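Local coordinates for protein beta-xylanase (Caldicellulosiruptor kristjanssonii, PDB 7NWN) that probably binds plant cell-wall carbohydrates through a calcium-containing family 9 carbohydrate-binding module that belongs to a multimodular, hyperthermostable xylanase-glucuronoyl esterase, at residues V76-L81 against V168-S173; Y89-V94 against R116-N121; N121-D126 against F133-K138. All coordinates share one frame; numbering follows the deposited sequence.

Contact 1. Residues V76-L81 against V168-S173; sequences VYDPVL and VNEADS. With CA (calcium ion), chain Q.
Val76 meets Val168 at the start of this contact, CG1 against CG1 at 4.2 Å. The pair closes the buried interior between two sheets of the beta-sandwich, since Val76 lies near the end of strand 69-77 of the four-stranded sheet and Val168 lies in strand 161-171 of the mixed sheet. Two residues on, packing gives way to metal binding. With chi1 at -174°, Asp78 holds CG trans to N, and both carboxylate oxygens grip a calcium ion lying between the segments, OD1 at 2.6 Å and OD2 at 2.5 Å. The Glu170 carboxylate stands almost at right angles to that of Asp78 (planes 79° apart) and reaches the metal through water 1, which donates to Glu170 OE2 at 2.5 Å. Val80 adds its carbonyl O, 2.2 Å from the calcium ion, while its N gives a weak hydrogen bond back to Asp78 OD1. Ala171 O answers from the other segment at 2.4 Å, and Asp92 completes the sphere with both carboxylate oxygens. Beyond the ion, Val80 CG1 rests near the Ser173 backbone, where the contact is more exposed. No direct hydrogen bond joins the two segments, and the closely gathered oxygens of Asp78, Val80 and Ala171 would probably repel one another without the cation: calcium probably serves as the main polar cross-link here, beside the valine packing.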
loop_
_atom_site.group_PDB
_atom_site.type_symbol
_atom_site.label_atom_id
_atom_site.label_comp_id
_atom_site.label_asym_id
_atom_site.label_seq_id
_atom_site.Cartn_x
_atom_site.Cartn_y
_atom_site.Cartn_z
ATOM N N VAL A 76 2.766 1.342 -10.996
ATOM C CA VAL A 76 4.203 1.437 -11.120
ATOM C C VAL A 76 4.538 1.535 -12.616
ATOM O O VAL A 76 4.171 0.636 -13.370
ATOM C CB VAL A 76 4.878 0.197 -10.482
ATOM C CG1 VAL A 76 6.410 0.261 -10.623
ATOM C CG2 VAL A 76 4.482 0.013 -9.003
ATOM N N TYR A 77 5.285 2.571 -12.994
ATOM C CA TYR A 77 5.944 2.647 -14.287
ATOM C C TYR A 77 7.312 1.973 -14.161
ATOM O O TYR A 77 8.167 2.420 -13.397
ATOM C CB TYR A 77 6.060 4.118 -14.701
ATOM C CG TYR A 77 6.848 4.310 -15.972
ATOM C CD1 TYR A 77 6.232 4.234 -17.219
ATOM C CD2 TYR A 77 8.226 4.543 -15.924
ATOM C CE1 TYR A 77 6.960 4.384 -18.394
ATOM C CE2 TYR A 77 8.971 4.674 -17.084
ATOM C CZ TYR A 77 8.331 4.595 -18.319
ATOM O OH TYR A 77 9.064 4.716 -19.462
ATOM N N ASP A 78 7.488 0.880 -14.915
ATOM C CA ASP A 78 8.637 0.021 -14.827
ATOM C C ASP A 78 8.712 -0.766 -16.131
ATOM O O ASP A 78 7.989 -1.737 -16.316
ATOM C CB ASP A 78 8.553 -0.897 -13.616
ATOM C CG ASP A 78 9.803 -1.745 -13.353
ATOM O OD1 ASP A 78 10.801 -1.687 -14.127
ATOM O OD2 ASP A 78 9.770 -2.449 -12.348
ATOM N N PRO A 79 9.591 -0.350 -17.070
ATOM C CA PRO A 79 9.721 -1.027 -18.375
ATOM C C PRO A 79 10.305 -2.452 -18.395
ATOM O O PRO A 79 10.143 -3.174 -19.383
ATOM C CB PRO A 79 10.534 -0.018 -19.209
ATOM C CG PRO A 79 11.352 0.747 -18.161
ATOM C CD PRO A 79 10.460 0.828 -16.926
ATOM N N VAL A 80 10.902 -2.915 -17.286
ATOM C CA VAL A 80 11.370 -4.298 -17.224
ATOM C C VAL A 80 10.835 -4.955 -15.954
ATOM O O VAL A 80 11.247 -4.601 -14.878
ATOM C CB VAL A 80 12.916 -4.375 -17.260
ATOM C CG1 VAL A 80 13.403 -5.819 -17.211
ATOM C CG2 VAL A 80 13.522 -3.623 -18.454
ATOM N N LEU A 81 9.977 -5.966 -16.068
ATOM C CA LEU A 81 9.475 -6.657 -14.891
ATOM C C LEU A 81 10.223 -7.966 -14.718
ATOM O O LEU A 81 10.315 -8.771 -15.637
ATOM C CB LEU A 81 7.970 -6.910 -15.009
ATOM C CG LEU A 81 7.149 -5.631 -15.220
ATOM C CD1 LEU A 81 5.660 -5.965 -15.287
ATOM C CD2 LEU A 81 7.458 -4.608 -14.114
ATOM N N VAL A 168 8.213 0.518 -3.185
ATOM C CA VAL A 168 8.331 -0.257 -4.403
ATOM C C VAL A 168 9.738 -0.836 -4.418
ATOM O O VAL A 168 10.692 -0.093 -4.241
ATOM C CB VAL A 168 8.144 0.669 -5.611
ATOM C CG1 VAL A 168 8.465 -0.011 -6.952
ATOM C CG2 VAL A 168 6.751 1.294 -5.605
ATOM N N ASN A 169 9.843 -2.123 -4.699
ATOM C CA ASN A 169 11.106 -2.783 -5.030
ATOM C C ASN A 169 11.217 -2.867 -6.556
ATOM O O ASN A 169 10.323 -3.420 -7.215
ATOM C CB ASN A 169 11.078 -4.193 -4.475
ATOM C CG ASN A 169 10.911 -4.164 -2.958
ATOM O OD1 ASN A 169 11.558 -3.363 -2.268
ATOM N ND2 ASN A 169 10.088 -5.059 -2.429
ATOM N N GLU A 170 12.297 -2.289 -7.095
ATOM C CA GLU A 170 12.580 -2.378 -8.510
ATOM C C GLU A 170 13.702 -3.369 -8.783
ATOM O O GLU A 170 14.826 -3.158 -8.314
ATOM C CB GLU A 170 13.048 -1.080 -9.143
ATOM C CG GLU A 170 13.194 -1.396 -10.655
ATOM C CD GLU A 170 14.096 -0.426 -11.349
ATOM O OE1 GLU A 170 14.397 0.660 -10.745
ATOM O OE2 GLU A 170 14.483 -0.753 -12.464
ATOM N N ALA A 171 13.379 -4.410 -9.559
ATOM C CA ALA A 171 14.337 -5.427 -9.968
ATOM C C ALA A 171 14.682 -5.226 -11.438
ATOM O O ALA A 171 13.842 -4.732 -12.170
ATOM C CB ALA A 171 13.813 -6.816 -9.760
ATOM N N ASP A 172 15.857 -5.693 -11.890
ATOM C CA ASP A 172 16.217 -5.540 -13.305
ATOM C C ASP A 172 16.336 -6.917 -13.961
ATOM O O ASP A 172 16.033 -7.935 -13.320
ATOM C CB ASP A 172 17.452 -4.645 -13.461
ATOM C CG ASP A 172 18.757 -5.318 -13.024
ATOM O OD1 ASP A 172 18.748 -6.507 -12.537
ATOM O OD2 ASP A 172 19.778 -4.643 -13.167
ATOM N N SER A 173 16.823 -6.957 -15.220
ATOM C CA SER A 173 16.870 -8.229 -15.928
ATOM C C SER A 173 17.935 -9.165 -15.364
ATOM O O SER A 173 17.948 -10.338 -15.731
ATOM C CB SER A 173 17.041 -8.051 -17.411
ATOM O OG SER A 173 18.195 -7.292 -17.674
HETATM CA CA CA Q . 11.826 -3.717 -12.889
HETATM O O HOH W 1 13.613 -2.318 -14.137
#

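Contact 2. Residues Y89-V94 against R116-N121. With CA (calcium ion), chain Q.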
loop_
_atom_site.group_PDB
_atom_site.type_symbol
_atom_site.label_atom_id
_atom_site.label_comp_id
_atom_site.label_asym_id
_atom_site.label_seq_id
_atom_site.Cartn_x
_atom_site.Cartn_y
_atom_site.Cartn_z
ATOM N N TYR A 89 11.671 -9.735 -1.893
ATOM C CA TYR A 89 11.887 -8.311 -2.072
ATOM C C TYR A 89 12.886 -8.070 -3.209
ATOM O O TYR A 89 13.110 -6.908 -3.556
ATOM C CB TYR A 89 12.370 -7.592 -0.817
ATOM C CG TYR A 89 13.696 -8.088 -0.282
ATOM C CD1 TYR A 89 14.914 -7.609 -0.782
ATOM C CD2 TYR A 89 13.726 -9.003 0.763
ATOM C CE1 TYR A 89 16.124 -8.050 -0.269
ATOM C CE2 TYR A 89 14.928 -9.447 1.289
ATOM C CZ TYR A 89 16.126 -8.975 0.768
ATOM O OH TYR A 89 17.314 -9.403 1.295
ATOM N N GLN A 90 13.447 -9.157 -3.774
ATOM C CA GLN A 90 14.302 -9.014 -4.961
ATOM C C GLN A 90 13.510 -9.185 -6.269
ATOM O O GLN A 90 14.098 -9.389 -7.332
ATOM C CB GLN A 90 15.512 -9.956 -4.879
ATOM C CG GLN A 90 16.429 -9.605 -3.710
ATOM C CD GLN A 90 17.844 -9.366 -4.182
ATOM O OE1 GLN A 90 18.138 -8.488 -4.999
ATOM N NE2 GLN A 90 18.731 -10.222 -3.712
ATOM N N GLN A 91 12.172 -9.140 -6.191
ATOM C CA GLN A 91 11.292 -9.133 -7.357
ATOM C C GLN A 91 10.615 -7.766 -7.441
ATOM O O GLN A 91 10.390 -7.102 -6.420
ATOM C CB GLN A 91 10.242 -10.237 -7.218
ATOM C CG GLN A 91 10.805 -11.587 -6.775
ATOM C CD GLN A 91 9.720 -12.562 -6.376
ATOM O OE1 GLN A 91 8.546 -12.216 -6.289
ATOM N NE2 GLN A 91 10.093 -13.814 -6.112
ATOM N N ASP A 92 10.194 -7.398 -8.648
ATOM C CA ASP A 92 9.436 -6.168 -8.798
ATOM C C ASP A 92 8.111 -6.342 -8.030
ATOM O O ASP A 92 7.369 -7.253 -8.329
ATOM C CB ASP A 92 9.126 -5.924 -10.266
ATOM C CG ASP A 92 10.290 -5.301 -11.034
ATOM O OD1 ASP A 92 10.830 -4.274 -10.590
ATOM O OD2 ASP A 92 10.648 -5.848 -12.059
ATOM N N SER A 93 7.872 -5.496 -7.030
ATOM C CA SER A 93 6.865 -5.768 -6.019
ATOM C C SER A 93 6.578 -4.454 -5.303
ATOM O O SER A 93 7.353 -3.498 -5.429
ATOM C CB SER A 93 7.311 -6.884 -5.066
ATOM O OG SER A 93 8.530 -6.553 -4.455
ATOM N N VAL A 94 5.424 -4.392 -4.637
ATOM C CA VAL A 94 5.145 -3.262 -3.770
ATOM C C VAL A 94 4.978 -3.792 -2.335
ATOM O O VAL A 94 4.581 -4.921 -2.149
ATOM C CB VAL A 94 3.920 -2.432 -4.216
ATOM C CG1 VAL A 94 4.012 -1.932 -5.654
ATOM C CG2 VAL A 94 2.631 -3.141 -3.959
ATOM N N ARG A 116 3.572 -7.702 1.081
ATOM C CA ARG A 116 4.260 -7.481 -0.203
ATOM C C ARG A 116 3.455 -8.230 -1.265
ATOM O O ARG A 116 2.916 -9.295 -0.962
ATOM C CB ARG A 116 5.691 -8.075 -0.152
ATOM C CG ARG A 116 6.561 -7.856 -1.405
ATOM C CD ARG A 116 7.953 -8.558 -1.300
ATOM N NE ARG A 116 8.749 -7.958 -0.207
ATOM C CZ ARG A 116 8.862 -8.458 1.034
ATOM N NH1 ARG A 116 8.306 -9.622 1.354
ATOM N NH2 ARG A 116 9.526 -7.771 1.949
ATOM N N VAL A 117 3.365 -7.659 -2.487
ATOM C CA VAL A 117 2.757 -8.375 -3.601
ATOM C C VAL A 117 3.560 -7.988 -4.842
ATOM O O VAL A 117 3.929 -6.811 -5.003
ATOM C CB VAL A 117 1.243 -8.053 -3.756
ATOM C CG1 VAL A 117 0.953 -6.560 -3.843
ATOM C CG2 VAL A 117 0.572 -8.810 -4.892
ATOM N N ASN A 118 3.923 -8.996 -5.646
ATOM C CA ASN A 118 4.643 -8.725 -6.886
ATOM C C ASN A 118 3.667 -8.494 -8.055
ATOM O O ASN A 118 2.461 -8.653 -7.900
ATOM C CB ASN A 118 5.686 -9.817 -7.146
ATOM C CG ASN A 118 5.147 -11.127 -7.693
ATOM O OD1 ASN A 118 3.985 -11.253 -8.064
ATOM N ND2 ASN A 118 6.019 -12.125 -7.794
ATOM N N TYR A 119 4.204 -8.178 -9.255
ATOM C CA TYR A 119 3.367 -7.774 -10.381
ATOM C C TYR A 119 2.545 -8.968 -10.874
ATOM O O TYR A 119 1.568 -8.713 -11.543
ATOM C CB TYR A 119 4.198 -7.165 -11.532
ATOM C CG TYR A 119 5.221 -8.121 -12.083
ATOM C CD1 TYR A 119 6.467 -8.264 -11.474
ATOM C CD2 TYR A 119 4.901 -8.991 -13.111
ATOM C CE1 TYR A 119 7.395 -9.191 -11.938
ATOM C CE2 TYR A 119 5.831 -9.904 -13.605
ATOM C CZ TYR A 119 7.081 -10.019 -13.011
ATOM O OH TYR A 119 7.992 -10.964 -13.435
ATOM N N ASN A 120 2.914 -10.231 -10.535
ATOM C CA ASN A 120 2.125 -11.430 -10.865
ATOM C C ASN A 120 1.110 -11.780 -9.765
ATOM O O ASN A 120 0.522 -12.879 -9.785
ATOM C CB ASN A 120 2.996 -12.666 -11.135
ATOM C CG ASN A 120 3.694 -12.533 -12.465
ATOM O OD1 ASN A 120 3.138 -11.946 -13.398
ATOM N ND2 ASN A 120 4.935 -12.980 -12.524
ATOM N N ASN A 121 0.975 -10.869 -8.795
ATOM C CA ASN A 121 0.000 -11.021 -7.710
ATOM C C ASN A 121 0.395 -12.061 -6.660
ATOM O O ASN A 121 -0.484 -12.516 -5.889
ATOM C CB ASN A 121 -1.401 -11.387 -8.202
ATOM C CG ASN A 121 -2.448 -10.914 -7.197
ATOM O OD1 ASN A 121 -2.300 -9.835 -6.625
ATOM N ND2 ASN A 121 -3.513 -11.689 -7.032
HETATM CA CA CA Q . 11.826 -3.717 -12.889
HETATM O O HOH W 1 13.613 -2.318 -14.137
#
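Val94 and Val117 form the hydrogen-bonded pair of a short antiparallel pairing between strands 93-99 and 112-118. Val94 N donates to Val117 O at 2.9 Å, and Val117 N returns a bond to Val94 O at 3.0 Å. Ser93 and Asn118 make the neighbouring non-hydrogen-bonded pair, their CA atoms unusually near at 3.8 Å. Past it the strands part; a weak bond from Tyr119 N to Asp92 O remains, and a type I turn from Asn118 to Asn121 carries the chain away.

Among apolar contacts, the two valines lie side by side, CG2 of Val94 at 3.8 Å from CG1 of Val117, on the face that packs against strand 143-151 of the other sheet of the sandwich. The Tyr119 ring turns its edge to Asp92 O, with CD1 at 3.4 Å, and its hydroxyl bonds Ser83.

Polar side chains occupy the face of Ser93 and Asn118. Asn118 ND2 donates to Gln91 OE1 (2.9 Å, 157° at the hydrogen), although it arrives from above the carbonyl plane and the two amides are turned 39° apart; Gln91 NE2 is used by Asn85 O. Ser93 OG bonds back to Gln91 O at 2.8 Å. Arg116 bends at chi3 (-65°), bringing NE to 3.7 Å from Tyr89 CB, with Tyr89 N over one guanidinium face; salt bridges to Glu95 and Asp126 further fix the group.

Asp92 leaves the pairing to chelate calcium with both oxygens, OD2 also accepting from Asn82 N. The chain around this metal ligand is thus tied to segment 116-121 by backbone and amide bonds, which would probably limit the movement of Asp92.

Contact 3. Residues N121-D126 against F133-K138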
loop_
_atom_site.group_PDB
_atom_site.type_symbol
_atom_site.label_atom_id
_atom_site.label_comp_id
_atom_site.label_asym_id
_atom_site.label_seq_id
_atom_site.Cartn_x
_atom_site.Cartn_y
_atom_site.Cartn_z
ATOM N N ASN A 121 0.975 -10.869 -8.795
ATOM C CA ASN A 121 0.000 -11.021 -7.710
ATOM C C ASN A 121 0.395 -12.061 -6.660
ATOM O O ASN A 121 -0.484 -12.516 -5.889
ATOM C CB ASN A 121 -1.401 -11.387 -8.202
ATOM C CG ASN A 121 -2.448 -10.914 -7.197
ATOM O OD1 ASN A 121 -2.300 -9.835 -6.625
ATOM N ND2 ASN A 121 -3.513 -11.689 -7.032
ATOM N N PHE A 122 1.704 -12.385 -6.605
ATOM C CA PHE A 122 2.232 -13.304 -5.588
ATOM C C PHE A 122 2.455 -12.501 -4.306
ATOM O O PHE A 122 3.221 -11.530 -4.285
ATOM C CB PHE A 122 3.550 -13.941 -6.073
ATOM C CG PHE A 122 4.251 -14.763 -5.018
ATOM C CD1 PHE A 122 3.686 -15.939 -4.545
ATOM C CD2 PHE A 122 5.470 -14.351 -4.473
ATOM C CE1 PHE A 122 4.303 -16.687 -3.548
ATOM C CE2 PHE A 122 6.101 -15.113 -3.494
ATOM C CZ PHE A 122 5.502 -16.271 -3.023
ATOM N N LYS A 123 1.786 -12.915 -3.243
ATOM C CA LYS A 123 1.824 -12.189 -1.983
ATOM C C LYS A 123 2.728 -12.875 -0.956
ATOM O O LYS A 123 2.707 -14.096 -0.825
ATOM C CB LYS A 123 0.425 -12.216 -1.357
ATOM C CG LYS A 123 -0.624 -11.378 -2.082
ATOM C CD LYS A 123 -2.025 -11.914 -1.712
ATOM C CE LYS A 123 -2.470 -13.108 -2.534
ATOM N NZ LYS A 123 -2.689 -12.779 -3.986
ATOM N N THR A 124 3.407 -12.056 -0.136
ATOM C CA THR A 124 4.138 -12.558 1.026
ATOM C C THR A 124 3.809 -11.661 2.229
ATOM O O THR A 124 3.464 -10.481 2.057
ATOM C CB THR A 124 5.663 -12.614 0.762
ATOM O OG1 THR A 124 6.041 -11.422 0.083
ATOM C CG2 THR A 124 6.084 -13.796 -0.085
ATOM N N THR A 125 3.921 -12.237 3.439
ATOM C CA THR A 125 3.843 -11.431 4.661
ATOM C C THR A 125 5.191 -11.448 5.411
ATOM O O THR A 125 5.728 -12.504 5.649
ATOM C CB THR A 125 2.722 -11.934 5.592
ATOM O OG1 THR A 125 2.805 -11.172 6.801
ATOM C CG2 THR A 125 2.798 -13.415 5.908
ATOM N N ASP A 126 5.757 -10.293 5.753
ATOM C CA ASP A 126 6.866 -10.289 6.708
ATOM C C ASP A 126 6.377 -10.084 8.161
ATOM O O ASP A 126 7.133 -10.270 9.122
ATOM C CB ASP A 126 7.879 -9.213 6.334
ATOM C CG ASP A 126 8.560 -9.469 4.985
ATOM O OD1 ASP A 126 8.325 -10.527 4.398
ATOM O OD2 ASP A 126 9.247 -8.583 4.503
ATOM N N PHE A 133 -5.059 -9.979 3.814
ATOM C CA PHE A 133 -4.508 -9.267 2.652
ATOM C C PHE A 133 -5.110 -9.878 1.388
ATOM O O PHE A 133 -5.040 -11.106 1.159
ATOM C CB PHE A 133 -2.976 -9.385 2.653
ATOM C CG PHE A 133 -2.194 -8.580 1.638
ATOM C CD1 PHE A 133 -2.455 -7.236 1.458
ATOM C CD2 PHE A 133 -1.073 -9.135 1.015
ATOM C CE1 PHE A 133 -1.683 -6.454 0.603
ATOM C CE2 PHE A 133 -0.278 -8.358 0.165
ATOM C CZ PHE A 133 -0.602 -7.032 -0.072
ATOM N N TYR A 134 -5.776 -9.024 0.598
ATOM C CA TYR A 134 -6.414 -9.543 -0.604
ATOM C C TYR A 134 -6.049 -8.615 -1.760
ATOM O O TYR A 134 -6.272 -7.405 -1.641
ATOM C CB TYR A 134 -7.923 -9.513 -0.401
ATOM C CG TYR A 134 -8.780 -9.979 -1.551
ATOM C CD1 TYR A 134 -8.389 -11.000 -2.419
ATOM C CD2 TYR A 134 -10.026 -9.381 -1.752
ATOM C CE1 TYR A 134 -9.231 -11.404 -3.442
ATOM C CE2 TYR A 134 -10.887 -9.781 -2.768
ATOM C CZ TYR A 134 -10.481 -10.796 -3.620
ATOM O OH TYR A 134 -11.337 -11.190 -4.604
ATOM N N THR A 135 -5.530 -9.198 -2.869
ATOM C CA THR A 135 -4.923 -8.342 -3.896
ATOM C C THR A 135 -5.311 -8.857 -5.282
ATOM O O THR A 135 -5.539 -10.055 -5.461
ATOM C CB THR A 135 -3.383 -8.306 -3.797
ATOM O OG1 THR A 135 -2.918 -9.638 -4.031
ATOM C CG2 THR A 135 -2.872 -7.813 -2.456
ATOM N N LYS A 136 -5.257 -7.938 -6.250
ATOM C CA LYS A 136 -5.264 -8.252 -7.674
ATOM C C LYS A 136 -4.224 -7.357 -8.343
ATOM O O LYS A 136 -3.961 -6.251 -7.846
ATOM C CB LYS A 136 -6.634 -7.897 -8.255
ATOM C CG LYS A 136 -7.744 -8.795 -7.738
ATOM C CD LYS A 136 -7.635 -10.217 -8.185
ATOM C CE LYS A 136 -8.814 -11.002 -7.649
ATOM N NZ LYS A 136 -8.554 -12.469 -7.740
ATOM N N THR A 137 -3.658 -7.829 -9.462
ATOM C CA THR A 137 -2.719 -6.990 -10.179
ATOM C C THR A 137 -3.137 -6.996 -11.650
ATOM O O THR A 137 -3.911 -7.826 -12.078
ATOM C CB THR A 137 -1.255 -7.476 -10.068
ATOM O OG1 THR A 137 -1.165 -8.765 -10.655
ATOM C CG2 THR A 137 -0.761 -7.515 -8.638
ATOM N N LYS A 138 -2.605 -6.046 -12.398
ATOM C CA LYS A 138 -2.858 -6.019 -13.823
ATOM C C LYS A 138 -1.565 -5.559 -14.479
ATOM O O LYS A 138 -0.992 -4.565 -14.041
ATOM C CB LYS A 138 -3.976 -5.031 -14.154
ATOM C CG LYS A 138 -4.377 -5.061 -15.645
ATOM C CD LYS A 138 -5.550 -4.130 -15.968
ATOM C CE LYS A 138 -6.033 -4.334 -17.411
ATOM N NZ LYS A 138 -7.049 -3.320 -17.692
HETATM O O HOH W 2 -5.357 -12.236 -3.422
#
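Lys123 lays its aliphatic chain beside the Phe133 ring, which it meets at a slant, CG lying 3.8 Å from CE2. Bends at chi3 (-83°) and chi4 (-66°) swing the end of the chain round to Asn121 O. NZ donates to that oxygen at 2.9 Å, nearly in line with the carbonyl bond, and across the contact to Thr135 OG1 at 3.1 Å. Water 2 takes a third bond from NZ at 2.8 Å and also accepts from Thr135 N, bridging the lysine to the opposite backbone.

Here two edges of a beta-sandwich come together: strand 123-125 pairs with strand 112-118 of the mixed sheet, whereas strand 133-140 is the outermost strand of the four-stranded sheet. Between these segments side chains take the place of strand-to-strand backbone bonding. Phe133, stacked on Tyr115 as well, points in among residues of both layers.

The side chains of Asn121 and Thr135 run antiparallel alongside one another and are joined twice. Having accepted from the lysine, Thr135 OG1 in turn donates a hydrogen bond to Asn121 OD1 at 2.7 Å. The other arm of the amide, ND2, donates to Thr135 O at 3.0 Å; this oxygen lies in the amide plane, yet the donor stands 57° out of the plane of the carbonyl it meets. Thr137 also packs on Asn121, its methyl CG2 at 3.4 Å from OD1, while its hydroxyl is engaged by Tyr119 O.

Followed from the N terminus, the chain leaves strand 69-77 through 76-81, opening the long loop that contact 1 closes only at 168-173. Both other contacts fall within that span. Contact 2 opens at 89-94 and closes at 116-121; Asn121, which it shares with contact 3, then begins the short loop closed at 133-138, so these two follow in series and none cross. Contacts 1 and 3 each bridge the two sheets of the sandwich, while contact 2 pairs neighbouring strands within the mixed sheet. Asp92 links contacts 1 and 2 through the shared calcium ion, and the Arg116-Asp126 salt bridge links contacts 2 and 3.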